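PDB 1Q1R: putidaredoxin reductase from Pseudomonas putida, which uses its bound FAD to pass electrons from NADH to putidaredoxin, the redox partner of cytochrome P450cam in the camphor monooxygenase system. Local coordinates for residues L146-G157 and A168-D179; Y159-I169 and Y197-V206. All blocks are in the same frame, centred on the assembly; numbering follows the deposited sequence.

Contact 1 (L146-G157 and A168-D179); sequences LIADNRLVVIGG and AIKANMHVTLLD
A beta-alpha-beta unit closes where strand 151-155 lies parallel to strand 174-178, with R151 beside H174 and I155 beside L178. The backbone ladder runs from H174 N to N150 O through to G156 N, which reaches L178 O at 2.8 Å. On the face carrying L152, V154, V175 and L177, branched apolar residues suit a place under helix 159-170, and V154 packs on L177 and V164. L152 CD2 presses hard on A168 CB, at 3.4 Å, where small alanine suits the tight fit. M173 fills the edge of this layer: its chain bends at chi3 (86°), turning CE back toward L152 CB and N150 CB, while SD meets L146 CD2 at 3.6 Å, the two side chains crossing at about a right angle. On the other face, R151 NH1 sits 3.0 Å above the H174 ring plane, offset toward its rim, with the guanidinium and ring planes 43° apart. A water at the ring's edge joins H174 ND1 (2.7 Å) to T176 OG1 and donates to L152 O, tying both strands together. N172, with positive phi, ends the helix in a Schellman motif, and its O accepts D149 N from above the carbonyl plane. At the far end, D179 OD2 receives a weak bond from G157 N (2.9 Å), while OD1 takes A181 N. A side chain on G157 would collide with OD2, and at G156's backbone angles a CB would run into I155 O. Strand, glycine-rich turn, helix and second strand together are typical of a Rossmann-type dinucleotide-binding fold, here consistent with NADH binding.

Contact 2 (Y159-I169 and Y197-V206); sequences YIGLEVAATAI and YEHLHREAGV. With FAD (flavin-adenine dinucleotide), chain C.
L162, in the first turn of helix 159-170, meets H201, in the last turn of helix 191-204; the two helices lie side by side in successive beta-alpha-beta crossovers of a Rossmann-type domain. Their segment axes are 10.7 Å apart and diverge by 21°, and small A165 and A166 leave room for the imidazole between them. L162 CD2 lies over one face of the H201 ring, 4.0 Å from its centroid, in a CH-pi contact. With CG beside its own backbone N (chi1 -75°), the H201 ring reaches toward helix 159-170, and its NE2 is hydrogen-bonded to Q333 OE1 of strand 328-333; the ring also stacks edge-to-face with Y334. With alanine in place of H201, L162 CD2 would probably lose the ring face it lies on and Q333 OE1 its partner, leaving a gap between the helices. Nearer the N-terminal ends of the segments, Y197 OH approaches the edge of the Y159 ring, near its plane, at 3.8 Å from CE2; both tyrosines also touch strands 328-333 and 336-342. H201 CE1 also comes within 3.2 Å of L162 O. A Schellman motif at G205 closes helix 191-204, V206 N bonding to H201 O at 3.0 Å; at phi 121° a CB on G205 would jam against A204 O, besides pointing toward I169. I160 takes no part in the helix packing; its CD1 lies 3.5 Å from FAD C6. Apolar packing is tightest at the C-terminal end of the pair, where I169 CG2 rests near A204 CB and the branched I169 and V206 press together, with CG1 of I169 only 3.2 Å from CG2 of V206.

Contacts 1 and 2 have centres about 8 Å apart and share helix 159-170, with A168 and I169 belonging to both. Along the chain their segments alternate: 146-157, 159-169, 168-179, then 197-206. Contact 1 is the strand pair at the heart of the parallel sheet; contact 2 lies in the helical layer beside it, and L177 CD1 touches L162 CD2 at 4.0 Å between them. Strand 174-178 leads on to helix 191-204 and then to edge strand 207-209, so the two contacts follow consecutive crossovers of one domain. The shared helix thus belongs both to the domain that probably binds NADH and, through I160, to the wall of the FAD pocket.

Contact 1 (L146-G157 and A168-D179)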
loop_
_atom_site.group_PDB
_atom_site.type_symbol
_atom_site.label_atom_id
_atom_site.label_comp_id
_atom_site.label_asym_id
_atom_site.label_seq_id
_atom_site.Cartn_x
_atom_site.Cartn_y
_atom_site.Cartn_z
ATOM N N LEU A 146 7.783 1.346 21.683
ATOM C CA LEU A 146 9.079 1.233 21.009
ATOM C C LEU A 146 10.109 1.719 22.020
ATOM O O LEU A 146 10.572 2.852 21.965
ATOM C CB LEU A 146 9.107 2.088 19.738
ATOM C CG LEU A 146 8.194 1.595 18.609
ATOM C CD1 LEU A 146 8.374 2.488 17.388
ATOM C CD2 LEU A 146 8.530 0.147 18.253
ATOM N N ILE A 147 10.462 0.828 22.939
ATOM C CA ILE A 147 11.372 1.132 24.035
ATOM C C ILE A 147 12.772 0.544 23.922
ATOM O O ILE A 147 12.938 -0.649 23.674
ATOM C CB ILE A 147 10.735 0.649 25.345
ATOM C CG1 ILE A 147 9.350 1.296 25.486
ATOM C CG2 ILE A 147 11.633 0.978 26.531
ATOM C CD1 ILE A 147 8.445 0.590 26.457
ATOM N N ALA A 148 13.775 1.389 24.133
ATOM C CA ALA A 148 15.167 0.962 24.059
ATOM C C ALA A 148 15.426 -0.286 24.894
ATOM O O ALA A 148 14.974 -0.400 26.041
ATOM C CB ALA A 148 16.091 2.095 24.509
ATOM N N ASP A 149 16.153 -1.222 24.292
ATOM C CA ASP A 149 16.523 -2.484 24.914
ATOM C C ASP A 149 15.399 -3.505 25.081
ATOM O O ASP A 149 15.649 -4.645 25.463
ATOM C CB ASP A 149 17.233 -2.225 26.246
ATOM C CG ASP A 149 18.477 -1.360 26.076
ATOM O OD1 ASP A 149 19.257 -1.618 25.132
ATOM O OD2 ASP A 149 18.681 -0.425 26.879
ATOM N N ASN A 150 14.160 -3.117 24.795
ATOM C CA ASN A 150 13.080 -4.087 24.879
ATOM C C ASN A 150 13.164 -4.940 23.620
ATOM O O ASN A 150 13.780 -4.539 22.625
ATOM C CB ASN A 150 11.715 -3.398 24.990
ATOM C CG ASN A 150 11.276 -3.228 26.435
ATOM O OD1 ASN A 150 12.109 -3.197 27.341
ATOM N ND2 ASN A 150 9.970 -3.110 26.655
ATOM N N ARG A 151 12.559 -6.119 23.660
ATOM C CA ARG A 151 12.622 -7.017 22.520
ATOM C C ARG A 151 11.392 -7.023 21.632
ATOM O O ARG A 151 10.273 -7.270 22.084
ATOM C CB ARG A 151 12.928 -8.439 23.007
ATOM C CG ARG A 151 14.351 -8.595 23.535
ATOM C CD ARG A 151 14.518 -9.849 24.386
ATOM N NE ARG A 151 15.911 -10.048 24.781
ATOM C CZ ARG A 151 16.848 -10.562 23.988
ATOM N NH1 ARG A 151 16.543 -10.942 22.752
ATOM N NH2 ARG A 151 18.095 -10.689 24.424
ATOM N N LEU A 152 11.618 -6.751 20.351
ATOM C CA LEU A 152 10.547 -6.745 19.370
ATOM C C LEU A 152 10.717 -7.890 18.388
ATOM O O LEU A 152 11.830 -8.210 17.970
ATOM C CB LEU A 152 10.535 -5.433 18.573
ATOM C CG LEU A 152 9.705 -5.440 17.272
ATOM C CD1 LEU A 152 8.226 -5.612 17.593
ATOM C CD2 LEU A 152 9.926 -4.145 16.502
ATOM N N VAL A 153 9.603 -8.512 18.038
ATOM C CA VAL A 153 9.612 -9.557 17.039
ATOM C C VAL A 153 8.584 -9.137 16.007
ATOM O O VAL A 153 7.405 -8.962 16.317
ATOM C CB VAL A 153 9.223 -10.941 17.594
ATOM C CG1 VAL A 153 9.117 -11.935 16.436
ATOM C CG2 VAL A 153 10.276 -11.426 18.588
ATOM N N VAL A 154 9.052 -8.932 14.782
ATOM C CA VAL A 154 8.184 -8.552 13.680
ATOM C C VAL A 154 7.903 -9.824 12.883
ATOM O O VAL A 154 8.831 -10.535 12.501
ATOM C CB VAL A 154 8.877 -7.530 12.740
ATOM C CG1 VAL A 154 7.954 -7.187 11.583
ATOM C CG2 VAL A 154 9.279 -6.276 13.524
ATOM N N ILE A 155 6.629 -10.114 12.646
ATOM C CA ILE A 155 6.254 -11.295 11.876
ATOM C C ILE A 155 5.791 -10.843 10.498
ATOM O O ILE A 155 4.702 -10.283 10.347
ATOM C CB ILE A 155 5.127 -12.084 12.570
ATOM C CG1 ILE A 155 5.562 -12.455 13.992
ATOM C CG2 ILE A 155 4.813 -13.351 11.776
ATOM C CD1 ILE A 155 4.442 -12.994 14.866
ATOM N N GLY A 156 6.638 -11.073 9.496
ATOM C CA GLY A 156 6.312 -10.679 8.135
ATOM C C GLY A 156 7.419 -9.800 7.578
ATOM O O GLY A 156 7.792 -8.804 8.197
ATOM N N GLY A 157 7.938 -10.160 6.406
ATOM C CA GLY A 157 9.026 -9.402 5.811
ATOM C C GLY A 157 8.729 -8.523 4.608
ATOM O O GLY A 157 9.594 -8.362 3.739
ATOM N N ALA A 168 12.147 0.603 14.688
ATOM C CA ALA A 168 12.402 0.040 16.011
ATOM C C ALA A 168 13.902 0.029 16.308
ATOM O O ALA A 168 14.322 0.314 17.431
ATOM C CB ALA A 168 11.840 -1.376 16.108
ATOM N N ILE A 169 14.705 -0.313 15.302
ATOM C CA ILE A 169 16.158 -0.341 15.457
ATOM C C ILE A 169 16.674 1.034 15.862
ATOM O O ILE A 169 17.542 1.157 16.729
ATOM C CB ILE A 169 16.856 -0.777 14.140
ATOM C CG1 ILE A 169 16.950 -2.298 14.099
ATOM C CG2 ILE A 169 18.254 -0.164 14.040
ATOM C CD1 ILE A 169 17.769 -2.886 15.247
ATOM N N LYS A 170 16.130 2.064 15.224
ATOM C CA LYS A 170 16.516 3.438 15.505
ATOM C C LYS A 170 16.139 3.791 16.948
ATOM O O LYS A 170 16.798 4.611 17.589
ATOM C CB LYS A 170 15.810 4.384 14.527
ATOM C CG LYS A 170 16.146 5.855 14.719
ATOM C CD LYS A 170 17.568 6.172 14.280
ATOM C CE LYS A 170 17.935 7.610 14.625
ATOM N NZ LYS A 170 16.930 8.573 14.100
ATOM N N ALA A 171 15.072 3.168 17.446
ATOM C CA ALA A 171 14.605 3.394 18.810
ATOM C C ALA A 171 15.430 2.551 19.786
ATOM O O ALA A 171 15.130 2.476 20.981
ATOM C CB ALA A 171 13.127 3.029 18.921
ATOM N N ASN A 172 16.462 1.906 19.251
ATOM C CA ASN A 172 17.365 1.063 20.030
ATOM C C ASN A 172 16.752 -0.178 20.665
ATOM O O ASN A 172 17.197 -0.637 21.717
ATOM C CB ASN A 172 18.077 1.899 21.095
ATOM C CG ASN A 172 19.081 2.862 20.492
ATOM O OD1 ASN A 172 19.930 2.467 19.691
ATOM N ND2 ASN A 172 18.995 4.128 20.873
ATOM N N MET A 173 15.727 -0.727 20.023
ATOM C CA MET A 173 15.115 -1.948 20.523
ATOM C C MET A 173 15.957 -3.112 20.005
ATOM O O MET A 173 16.781 -2.939 19.108
ATOM C CB MET A 173 13.694 -2.119 19.979
ATOM C CG MET A 173 12.663 -1.136 20.488
ATOM S SD MET A 173 11.020 -1.723 20.039
ATOM C CE MET A 173 10.667 -2.836 21.437
ATOM N N HIS A 174 15.753 -4.289 20.586
ATOM C CA HIS A 174 16.429 -5.500 20.134
ATOM C C HIS A 174 15.391 -6.004 19.145
ATOM O O HIS A 174 14.263 -6.319 19.535
ATOM C CB HIS A 174 16.599 -6.488 21.291
ATOM C CG HIS A 174 17.119 -7.828 20.873
ATOM N ND1 HIS A 174 16.364 -8.731 20.154
ATOM C CD2 HIS A 174 18.324 -8.416 21.067
ATOM C CE1 HIS A 174 17.082 -9.817 19.923
ATOM N NE2 HIS A 174 18.275 -9.651 20.465
ATOM N N VAL A 175 15.757 -6.077 17.869
ATOM C CA VAL A 175 14.801 -6.477 16.844
ATOM C C VAL A 175 15.087 -7.774 16.088
ATOM O O VAL A 175 16.205 -8.000 15.621
ATOM C CB VAL A 175 14.647 -5.344 15.795
ATOM C CG1 VAL A 175 13.499 -5.648 14.859
ATOM C CG2 VAL A 175 14.449 -4.005 16.497
ATOM N N THR A 176 14.055 -8.607 15.970
ATOM C CA THR A 176 14.123 -9.870 15.243
ATOM C C THR A 176 12.963 -9.871 14.242
ATOM O O THR A 176 11.822 -9.576 14.603
ATOM C CB THR A 176 13.947 -11.101 16.183
ATOM O OG1 THR A 176 14.971 -11.101 17.185
ATOM C CG2 THR A 176 14.038 -12.396 15.381
ATOM N N LEU A 177 13.246 -10.185 12.982
ATOM C CA LEU A 177 12.187 -10.217 11.978
ATOM C C LEU A 177 12.088 -11.611 11.389
ATOM O O LEU A 177 13.092 -12.213 11.013
ATOM C CB LEU A 177 12.449 -9.186 10.879
ATOM C CG LEU A 177 11.335 -9.038 9.837
ATOM C CD1 LEU A 177 11.337 -7.628 9.261
ATOM C CD2 LEU A 177 11.521 -10.074 8.741
ATOM N N LEU A 178 10.864 -12.115 11.299
ATOM C CA LEU A 178 10.631 -13.458 10.793
ATOM C C LEU A 178 9.820 -13.484 9.509
ATOM O O LEU A 178 8.822 -12.771 9.371
ATOM C CB LEU A 178 9.890 -14.281 11.848
ATOM C CG LEU A 178 10.399 -14.174 13.286
ATOM C CD1 LEU A 178 9.458 -14.938 14.207
ATOM C CD2 LEU A 178 11.812 -14.721 13.375
ATOM N N ASP A 179 10.251 -14.322 8.574
ATOM C CA ASP A 179 9.534 -14.480 7.318
ATOM C C ASP A 179 9.570 -15.949 6.923
ATOM O O ASP A 179 10.598 -16.613 7.051
ATOM C CB ASP A 179 10.156 -13.632 6.208
ATOM C CG ASP A 179 9.229 -13.475 5.012
ATOM O OD1 ASP A 179 8.822 -14.498 4.420
ATOM O OD2 ASP A 179 8.895 -12.325 4.664
HETATM O O HOH W 1 13.959 -9.475 19.209
#

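Contact 2 (Y159-I169 and Y197-V206)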
loop_
_atom_site.group_PDB
_atom_site.type_symbol
_atom_site.label_atom_id
_atom_site.label_comp_id
_atom_site.label_asym_id
_atom_site.label_seq_id
_atom_site.Cartn_x
_atom_site.Cartn_y
_atom_site.Cartn_z
ATOM N N TYR A 159 7.526 -4.727 2.843
ATOM C CA TYR A 159 8.080 -3.387 3.039
ATOM C C TYR A 159 7.684 -2.751 4.372
ATOM O O TYR A 159 8.505 -2.098 5.019
ATOM C CB TYR A 159 7.674 -2.449 1.895
ATOM C CG TYR A 159 8.375 -2.740 0.584
ATOM C CD1 TYR A 159 7.750 -3.481 -0.419
ATOM C CD2 TYR A 159 9.676 -2.291 0.357
ATOM C CE1 TYR A 159 8.406 -3.766 -1.617
ATOM C CE2 TYR A 159 10.343 -2.573 -0.834
ATOM C CZ TYR A 159 9.701 -3.310 -1.817
ATOM O OH TYR A 159 10.357 -3.588 -2.995
ATOM N N ILE A 160 6.436 -2.933 4.786
ATOM C CA ILE A 160 5.999 -2.352 6.048
ATOM C C ILE A 160 6.724 -3.021 7.213
ATOM O O ILE A 160 7.133 -2.354 8.162
ATOM C CB ILE A 160 4.472 -2.483 6.240
ATOM C CG1 ILE A 160 3.742 -1.950 5.004
ATOM C CG2 ILE A 160 4.033 -1.701 7.470
ATOM C CD1 ILE A 160 4.204 -0.574 4.548
ATOM N N GLY A 161 6.895 -4.339 7.138
ATOM C CA GLY A 161 7.595 -5.038 8.201
ATOM C C GLY A 161 9.009 -4.499 8.312
ATOM O O GLY A 161 9.523 -4.262 9.412
ATOM N N LEU A 162 9.642 -4.297 7.161
ATOM C CA LEU A 162 11.001 -3.767 7.117
ATOM C C LEU A 162 11.053 -2.329 7.641
ATOM O O LEU A 162 12.002 -1.940 8.328
ATOM C CB LEU A 162 11.530 -3.819 5.684
ATOM C CG LEU A 162 11.696 -5.245 5.144
ATOM C CD1 LEU A 162 12.033 -5.199 3.652
ATOM C CD2 LEU A 162 12.785 -5.957 5.938
ATOM N N GLU A 163 10.045 -1.533 7.304
ATOM C CA GLU A 163 10.004 -0.151 7.778
ATOM C C GLU A 163 9.794 -0.117 9.291
ATOM O O GLU A 163 10.332 0.746 9.987
ATOM C CB GLU A 163 8.901 0.618 7.057
ATOM C CG GLU A 163 9.302 1.014 5.641
ATOM C CD GLU A 163 8.226 1.786 4.922
ATOM O OE1 GLU A 163 7.246 2.196 5.582
ATOM O OE2 GLU A 163 8.362 1.991 3.696
ATOM N N VAL A 164 9.012 -1.062 9.800
ATOM C CA VAL A 164 8.776 -1.142 11.234
ATOM C C VAL A 164 10.096 -1.510 11.919
ATOM O O VAL A 164 10.489 -0.892 12.909
ATOM C CB VAL A 164 7.711 -2.205 11.559
ATOM C CG1 VAL A 164 7.766 -2.567 13.037
ATOM C CG2 VAL A 164 6.332 -1.678 11.198
ATOM N N ALA A 165 10.786 -2.514 11.380
ATOM C CA ALA A 165 12.066 -2.949 11.939
ATOM C C ALA A 165 13.080 -1.807 11.952
ATOM O O ALA A 165 13.774 -1.601 12.947
ATOM C CB ALA A 165 12.621 -4.135 11.135
ATOM N N ALA A 166 13.172 -1.070 10.846
ATOM C CA ALA A 166 14.110 0.048 10.754
ATOM C C ALA A 166 13.802 1.097 11.821
ATOM O O ALA A 166 14.705 1.623 12.464
ATOM C CB ALA A 166 14.041 0.682 9.366
ATOM N N THR A 167 12.520 1.391 12.015
ATOM C CA THR A 167 12.120 2.378 13.013
ATOM C C THR A 167 12.407 1.882 14.431
ATOM O O THR A 167 12.872 2.652 15.277
ATOM C CB THR A 167 10.624 2.726 12.874
ATOM O OG1 THR A 167 10.388 3.249 11.565
ATOM C CG2 THR A 167 10.217 3.786 13.900
ATOM N N ALA A 168 12.147 0.603 14.688
ATOM C CA ALA A 168 12.402 0.040 16.011
ATOM C C ALA A 168 13.902 0.029 16.308
ATOM O O ALA A 168 14.322 0.314 17.431
ATOM C CB ALA A 168 11.840 -1.376 16.108
ATOM N N ILE A 169 14.705 -0.313 15.302
ATOM C CA ILE A 169 16.158 -0.341 15.457
ATOM C C ILE A 169 16.674 1.034 15.862
ATOM O O ILE A 169 17.542 1.157 16.729
ATOM C CB ILE A 169 16.856 -0.777 14.140
ATOM C CG1 ILE A 169 16.950 -2.298 14.099
ATOM C CG2 ILE A 169 18.254 -0.164 14.040
ATOM C CD1 ILE A 169 17.769 -2.886 15.247
ATOM N N TYR A 197 18.640 -5.892 1.034
ATOM C CA TYR A 197 17.830 -5.561 2.206
ATOM C C TYR A 197 18.217 -6.366 3.444
ATOM O O TYR A 197 18.368 -5.813 4.532
ATOM C CB TYR A 197 16.342 -5.771 1.915
ATOM C CG TYR A 197 15.727 -4.690 1.061
ATOM C CD1 TYR A 197 15.417 -4.921 -0.279
ATOM C CD2 TYR A 197 15.454 -3.429 1.591
ATOM C CE1 TYR A 197 14.846 -3.923 -1.069
ATOM C CE2 TYR A 197 14.885 -2.424 0.808
ATOM C CZ TYR A 197 14.584 -2.680 -0.517
ATOM O OH TYR A 197 14.008 -1.695 -1.290
ATOM N N GLU A 198 18.381 -7.673 3.281
ATOM C CA GLU A 198 18.756 -8.516 4.406
ATOM C C GLU A 198 20.081 -8.064 5.015
ATOM O O GLU A 198 20.207 -7.954 6.239
ATOM C CB GLU A 198 18.803 -9.982 3.959
ATOM C CG GLU A 198 17.401 -10.563 3.754
ATOM C CD GLU A 198 17.399 -11.969 3.183
ATOM O OE1 GLU A 198 18.334 -12.738 3.487
ATOM O OE2 GLU A 198 16.452 -12.309 2.443
ATOM N N HIS A 199 21.065 -7.770 4.172
ATOM C CA HIS A 199 22.357 -7.312 4.673
ATOM C C HIS A 199 22.228 -5.914 5.277
ATOM O O HIS A 199 22.840 -5.598 6.297
ATOM C CB HIS A 199 23.395 -7.304 3.543
ATOM C CG HIS A 199 24.730 -6.763 3.951
ATOM N ND1 HIS A 199 25.083 -5.442 3.779
ATOM C CD2 HIS A 199 25.786 -7.359 4.556
ATOM C CE1 HIS A 199 26.297 -5.246 4.262
ATOM N NE2 HIS A 199 26.745 -6.392 4.740
ATOM N N LEU A 200 21.423 -5.076 4.640
ATOM C CA LEU A 200 21.213 -3.716 5.111
ATOM C C LEU A 200 20.698 -3.730 6.559
ATOM O O LEU A 200 21.272 -3.090 7.443
ATOM C CB LEU A 200 20.216 -3.029 4.174
ATOM C CG LEU A 200 19.939 -1.521 4.174
ATOM C CD1 LEU A 200 18.581 -1.287 4.771
ATOM C CD2 LEU A 200 21.027 -0.753 4.901
ATOM N N HIS A 201 19.630 -4.486 6.792
ATOM C CA HIS A 201 19.026 -4.592 8.112
ATOM C C HIS A 201 19.891 -5.317 9.144
ATOM O O HIS A 201 20.037 -4.845 10.272
ATOM C CB HIS A 201 17.663 -5.271 7.989
ATOM C CG HIS A 201 16.598 -4.377 7.431
ATOM N ND1 HIS A 201 15.819 -3.563 8.226
ATOM C CD2 HIS A 201 16.203 -4.147 6.157
ATOM C CE1 HIS A 201 14.991 -2.871 7.464
ATOM N NE2 HIS A 201 15.204 -3.206 6.204
ATOM N N ARG A 202 20.464 -6.457 8.764
ATOM C CA ARG A 202 21.320 -7.200 9.683
ATOM C C ARG A 202 22.478 -6.312 10.108
ATOM O O ARG A 202 22.882 -6.312 11.269
ATOM C CB ARG A 202 21.840 -8.485 9.020
ATOM C CG ARG A 202 20.799 -9.600 8.960
ATOM C CD ARG A 202 21.275 -10.813 8.164
ATOM N NE ARG A 202 20.259 -11.865 8.143
ATOM C CZ ARG A 202 20.031 -12.675 7.114
ATOM N NH1 ARG A 202 20.748 -12.566 6.001
ATOM N NH2 ARG A 202 19.070 -13.589 7.193
ATOM N N GLU A 203 23.001 -5.541 9.164
ATOM C CA GLU A 203 24.105 -4.632 9.445
ATOM C C GLU A 203 23.665 -3.614 10.497
ATOM O O GLU A 203 24.446 -3.211 11.359
ATOM C CB GLU A 203 24.511 -3.895 8.169
ATOM C CG GLU A 203 25.789 -3.087 8.288
ATOM C CD GLU A 203 27.013 -3.877 7.857
ATOM O OE1 GLU A 203 27.276 -4.955 8.439
ATOM O OE2 GLU A 203 27.711 -3.413 6.928
ATOM N N ALA A 204 22.404 -3.198 10.419
ATOM C CA ALA A 204 21.856 -2.227 11.356
ATOM C C ALA A 204 21.582 -2.849 12.730
ATOM O O ALA A 204 21.367 -2.138 13.708
ATOM C CB ALA A 204 20.572 -1.625 10.786
ATOM N N GLY A 205 21.588 -4.176 12.803
ATOM C CA GLY A 205 21.342 -4.829 14.077
ATOM C C GLY A 205 20.139 -5.756 14.086
ATOM O O GLY A 205 19.926 -6.497 15.042
ATOM N N VAL A 206 19.346 -5.722 13.024
ATOM C CA VAL A 206 18.178 -6.584 12.940
ATOM C C VAL A 206 18.578 -8.034 12.705
ATOM O O VAL A 206 19.435 -8.323 11.870
ATOM C CB VAL A 206 17.248 -6.172 11.784
ATOM C CG1 VAL A 206 16.065 -7.140 11.693
ATOM C CG2 VAL A 206 16.767 -4.759 11.987
HETATM P PA FAD C . -7.875 2.243 3.387
HETATM O O1A FAD C . -7.921 0.903 4.019
HETATM O O2A FAD C . -6.811 3.185 3.804
HETATM O O5B FAD C . -9.286 2.973 3.582
HETATM C C5B FAD C . -10.524 2.255 3.525
HETATM C C4B FAD C . -11.429 2.734 4.674
HETATM O O4B FAD C . -12.819 2.319 4.422
HETATM C C3B FAD C . -11.028 2.073 6.002
HETATM O O3B FAD C . -11.188 3.021 7.066
HETATM C C2B FAD C . -12.045 0.970 6.157
HETATM O O2B FAD C . -12.237 0.660 7.540
HETATM C C1B FAD C . -13.290 1.632 5.602
HETATM N N9A FAD C . -14.404 0.689 5.310
HETATM C C8A FAD C . -14.310 -0.519 4.725
HETATM N N7A FAD C . -15.529 -1.068 4.660
HETATM C C5A FAD C . -16.392 -0.211 5.199
HETATM C C6A FAD C . -17.771 -0.234 5.412
HETATM N N6A FAD C . -18.490 -1.294 5.049
HETATM N N1A FAD C . -18.371 0.830 6.003
HETATM C C2A FAD C . -17.658 1.899 6.384
HETATM N N3A FAD C . -16.331 1.938 6.190
HETATM C C4A FAD C . -15.682 0.903 5.605
HETATM N N1 FAD C . 1.799 3.287 0.053
HETATM C C2 FAD C . 2.813 3.920 -0.676
HETATM O O2 FAD C . 2.644 4.181 -1.866
HETATM N N3 FAD C . 4.014 4.265 -0.032
HETATM C C4 FAD C . 4.191 3.979 1.342
HETATM O O4 FAD C . 5.229 4.326 1.903
HETATM C C4X FAD C . 3.173 3.340 2.070
HETATM N N5 FAD C . 3.311 3.106 3.406
HETATM C C5X FAD C . 2.314 2.554 4.157
HETATM C C6 FAD C . 2.490 2.357 5.543
HETATM C C7 FAD C . 1.448 1.808 6.325
HETATM C C7M FAD C . 1.678 1.570 7.829
HETATM C C8 FAD C . 0.215 1.463 5.714
HETATM C C8M FAD C . -0.950 0.890 6.535
HETATM C C9 FAD C . 0.041 1.660 4.333
HETATM C C9A FAD C . 1.085 2.202 3.551
HETATM N N10 FAD C . 0.922 2.422 2.156
HETATM C C10 FAD C . 1.975 3.001 1.417
HETATM C "C1'" FAD C . -0.348 2.034 1.470
HETATM C "C2'" FAD C . -1.225 3.264 1.221
HETATM O "O2'" FAD C . -1.324 4.020 2.432
HETATM C "C3'" FAD C . -2.629 2.853 0.740
HETATM O "O3'" FAD C . -2.499 2.010 -0.413
HETATM C "C4'" FAD C . -3.465 4.089 0.385
HETATM O "O4'" FAD C . -3.585 4.931 1.533
HETATM C "C5'" FAD C . -4.875 3.717 -0.105
HETATM O "O5'" FAD C . -5.706 3.213 0.954
HETATM P P FAD C . -7.294 3.063 0.690
HETATM O O1P FAD C . -7.929 4.372 0.946
HETATM O O2P FAD C . -7.473 2.454 -0.647
HETATM O O3P FAD C . -7.773 1.970 1.790
#